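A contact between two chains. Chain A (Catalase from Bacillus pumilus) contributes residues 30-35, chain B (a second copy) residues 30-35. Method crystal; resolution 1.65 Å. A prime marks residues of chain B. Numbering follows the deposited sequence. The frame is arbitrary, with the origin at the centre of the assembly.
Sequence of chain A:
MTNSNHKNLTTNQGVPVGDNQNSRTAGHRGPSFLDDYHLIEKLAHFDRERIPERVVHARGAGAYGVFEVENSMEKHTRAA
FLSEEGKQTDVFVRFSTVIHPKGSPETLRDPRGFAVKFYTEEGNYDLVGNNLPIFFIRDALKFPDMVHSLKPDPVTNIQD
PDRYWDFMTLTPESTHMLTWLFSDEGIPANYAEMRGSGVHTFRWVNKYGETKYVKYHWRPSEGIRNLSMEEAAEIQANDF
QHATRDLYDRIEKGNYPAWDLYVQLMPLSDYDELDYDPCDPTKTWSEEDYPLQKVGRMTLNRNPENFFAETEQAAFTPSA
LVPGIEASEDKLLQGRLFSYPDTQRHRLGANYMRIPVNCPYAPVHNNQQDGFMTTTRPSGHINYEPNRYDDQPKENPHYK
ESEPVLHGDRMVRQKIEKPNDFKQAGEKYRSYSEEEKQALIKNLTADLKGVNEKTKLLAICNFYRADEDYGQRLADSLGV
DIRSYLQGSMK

Chain A (30-35) GPSFLD
Chain B (30-35) GPSFLD

Two copies of the same segment of Bacillus pumilus catalase, residues 30-35 of each chain, meet in a nearly symmetric contact that buries 470 Å² summed over both sides. Within the assembly every residue of the two segments is buried except Asp35′, which is partly exposed. Neither segment forms a regular helix or strand. From Gly30 to Phe33 the backbone is extended, with phi/psi of -94/-178 at Gly30, -71/164 at Pro31, -90/147 at Ser32 and -94/147 at Phe33; it then turns at Leu34 (-64/-38) and continues through Asp35 (-77/72). Chain B repeats these values within 6°. Measured from CA 31 to CA 34, the two paths run 101° apart, so they cross and do not lie alongside one another. Register is set where they cross: the CA atoms of Phe33 and Phe33′ are 4.4 Å apart, those of Leu34 and Leu34′ 4.5 Å.

Backbone hydrogen bonds fix this crossing. Leu34 N donates to Ser32′ O at 3.0 Å with an N-H...O angle of 169°, and Leu34′ N donates to Ser32 O at 3.0 Å and 166°. The reciprocal pair flanks Phe33 and Phe33′ and defines a single beta bridge between them. Because both partners are main-chain groups, the pairing does not depend on the serine hydroxyls.

Each serine carbonyl also accepts from a water. Water 1 donates to Ser32 O at 2.8 Å and accepts from Asp35′ N at 2.9 Å; water 2 donates to Ser32′ O at 2.8 Å and accepts from Asp35 N at 2.9 Å. The waters thus extend the backbone pairing by one residue beyond Leu34. The Asp35 and Asp35′ side chains point sideways with chi1 t (180° and -180°) and chi2 of 21° and 19°, make no contact across the segments, and have OD2 hydrogen-bonded elsewhere in the structure.

The aromatic pair provides the largest covered areas, 83 Å² on Phe33 and 87 Å² on Phe33′. CA-to-CB points away overall in both, yet chi1 of -75° and -76° (m), with chi2 of -68° and -66°, brings the ring ends nearer the partner. The ring planes lie 15° apart with centroids separated by 4.8 Å, near parallel but slid so that they barely overlap; Phe33 CE1 to Phe33′ CE1 is 3.5 Å. At each ring edge sits a serine carbonyl, with Phe33 CD1 to Ser32′ O and Phe33′ CD1 to Ser32 O both 3.4 Å.

Proline and leucine complete the apolar packing. Both prolines point toward the other segment with C-gamma endo pucker, placing Pro31 CG 3.5 Å from Phe33′ CE1 and Pro31′ CG 3.6 Å from Phe33 CE1. The compact ring offers carbon surface to the aromatic carbons. Gly30 makes no contact across the segments, but a CB there would clash with Pro31 CD of its own chain at 2.9 Å. Leu34 and Leu34′ point sideways with chi1 t (-171° and -167°) and chi2 p (53° and 52°), and Leu34 CD1 meets Leu34′ CD1 at 3.9 Å. The small Ser32 side chains, chi1 m, also point sideways; Ser32 CB lies 4.3 Å from Leu34′ CD2.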

# COMPACT_ATOMS: atom_id res chain seq x y z
N GLY A 30 7.58 -34.66 -10.68
CA GLY A 30 8.77 -33.84 -10.65
C GLY A 30 8.45 -32.48 -10.04
O GLY A 30 7.31 -32.22 -9.66
N PRO A 31 9.48 -31.59 -10.00
CA PRO A 31 9.33 -30.25 -9.49
C PRO A 31 8.49 -29.39 -10.44
O PRO A 31 8.22 -29.78 -11.60
CB PRO A 31 10.76 -29.74 -9.41
CG PRO A 31 11.49 -30.52 -10.46
CD PRO A 31 10.86 -31.87 -10.41
N SER A 32 8.03 -28.26 -9.91
CA SER A 32 7.01 -27.43 -10.54
C SER A 32 7.65 -26.38 -11.46
O SER A 32 8.71 -25.82 -11.17
CB SER A 32 6.17 -26.77 -9.44
OG SER A 32 5.31 -27.71 -8.80
N PHE A 33 6.98 -26.04 -12.54
CA PHE A 33 7.44 -25.02 -13.49
C PHE A 33 6.88 -23.63 -13.20
O PHE A 33 5.75 -23.51 -12.70
CB PHE A 33 7.05 -25.43 -14.89
CG PHE A 33 7.91 -26.55 -15.42
CD1 PHE A 33 9.26 -26.33 -15.71
CD2 PHE A 33 7.37 -27.82 -15.68
CE1 PHE A 33 10.06 -27.37 -16.22
CE2 PHE A 33 8.19 -28.87 -16.14
CZ PHE A 33 9.52 -28.65 -16.38
N LEU A 34 7.72 -22.65 -13.51
CA LEU A 34 7.35 -21.23 -13.41
C LEU A 34 6.22 -20.90 -14.38
O LEU A 34 5.38 -20.05 -14.09
CB LEU A 34 8.57 -20.35 -13.67
CG LEU A 34 8.45 -18.85 -13.40
CD1 LEU A 34 7.93 -18.59 -12.02
CD2 LEU A 34 9.80 -18.15 -13.70
N ASP A 35 6.24 -21.49 -15.58
CA ASP A 35 5.17 -21.27 -16.60
C ASP A 35 3.89 -22.07 -16.22
O ASP A 35 3.48 -23.05 -16.88
CB ASP A 35 5.64 -21.62 -18.01
CG ASP A 35 4.59 -21.41 -19.06
OD1 ASP A 35 3.64 -20.64 -18.82
OD2 ASP A 35 4.70 -22.00 -20.16
N GLY B 30 15.96 -25.68 -21.29
CA GLY B 30 14.56 -26.03 -21.04
C GLY B 30 13.92 -24.87 -20.32
O GLY B 30 14.57 -23.84 -20.02
N PRO B 31 12.64 -25.02 -20.03
CA PRO B 31 11.88 -24.00 -19.30
C PRO B 31 12.37 -23.92 -17.84
O PRO B 31 13.07 -24.80 -17.34
CB PRO B 31 10.44 -24.53 -19.38
CG PRO B 31 10.59 -25.99 -19.55
CD PRO B 31 11.80 -26.17 -20.39
N SER B 32 11.92 -22.86 -17.18
CA SER B 32 12.39 -22.47 -15.84
C SER B 32 11.58 -23.05 -14.73
O SER B 32 10.35 -23.23 -14.82
CB SER B 32 12.38 -20.95 -15.77
OG SER B 32 13.35 -20.37 -16.63
N PHE B 33 12.26 -23.39 -13.64
CA PHE B 33 11.61 -23.98 -12.46
C PHE B 33 11.18 -22.89 -11.47
O PHE B 33 11.84 -21.83 -11.31
CB PHE B 33 12.54 -24.99 -11.77
CG PHE B 33 12.64 -26.28 -12.49
CD1 PHE B 33 11.52 -27.11 -12.59
CD2 PHE B 33 13.79 -26.64 -13.16
CE1 PHE B 33 11.61 -28.36 -13.27
CE2 PHE B 33 13.86 -27.85 -13.84
CZ PHE B 33 12.75 -28.68 -13.93
N LEU B 34 10.08 -23.20 -10.79
CA LEU B 34 9.60 -22.40 -9.67
C LEU B 34 10.55 -22.32 -8.51
O LEU B 34 10.69 -21.30 -7.84
CB LEU B 34 8.23 -22.93 -9.19
CG LEU B 34 7.40 -22.08 -8.24
CD1 LEU B 34 7.23 -20.67 -8.75
CD2 LEU B 34 6.06 -22.77 -7.95
N ASP B 35 11.22 -23.43 -8.23
CA ASP B 35 12.19 -23.48 -7.14
C ASP B 35 13.53 -22.83 -7.52
O ASP B 35 14.58 -23.50 -7.77
CB ASP B 35 12.45 -24.92 -6.67
CG ASP B 35 13.44 -24.97 -5.53
OD1 ASP B 35 13.66 -23.93 -4.87
OD2 ASP B 35 14.02 -26.05 -5.23
O HOH W 1 10.69 -26.13 -9.16
O HOH W 2 8.39 -22.95 -16.80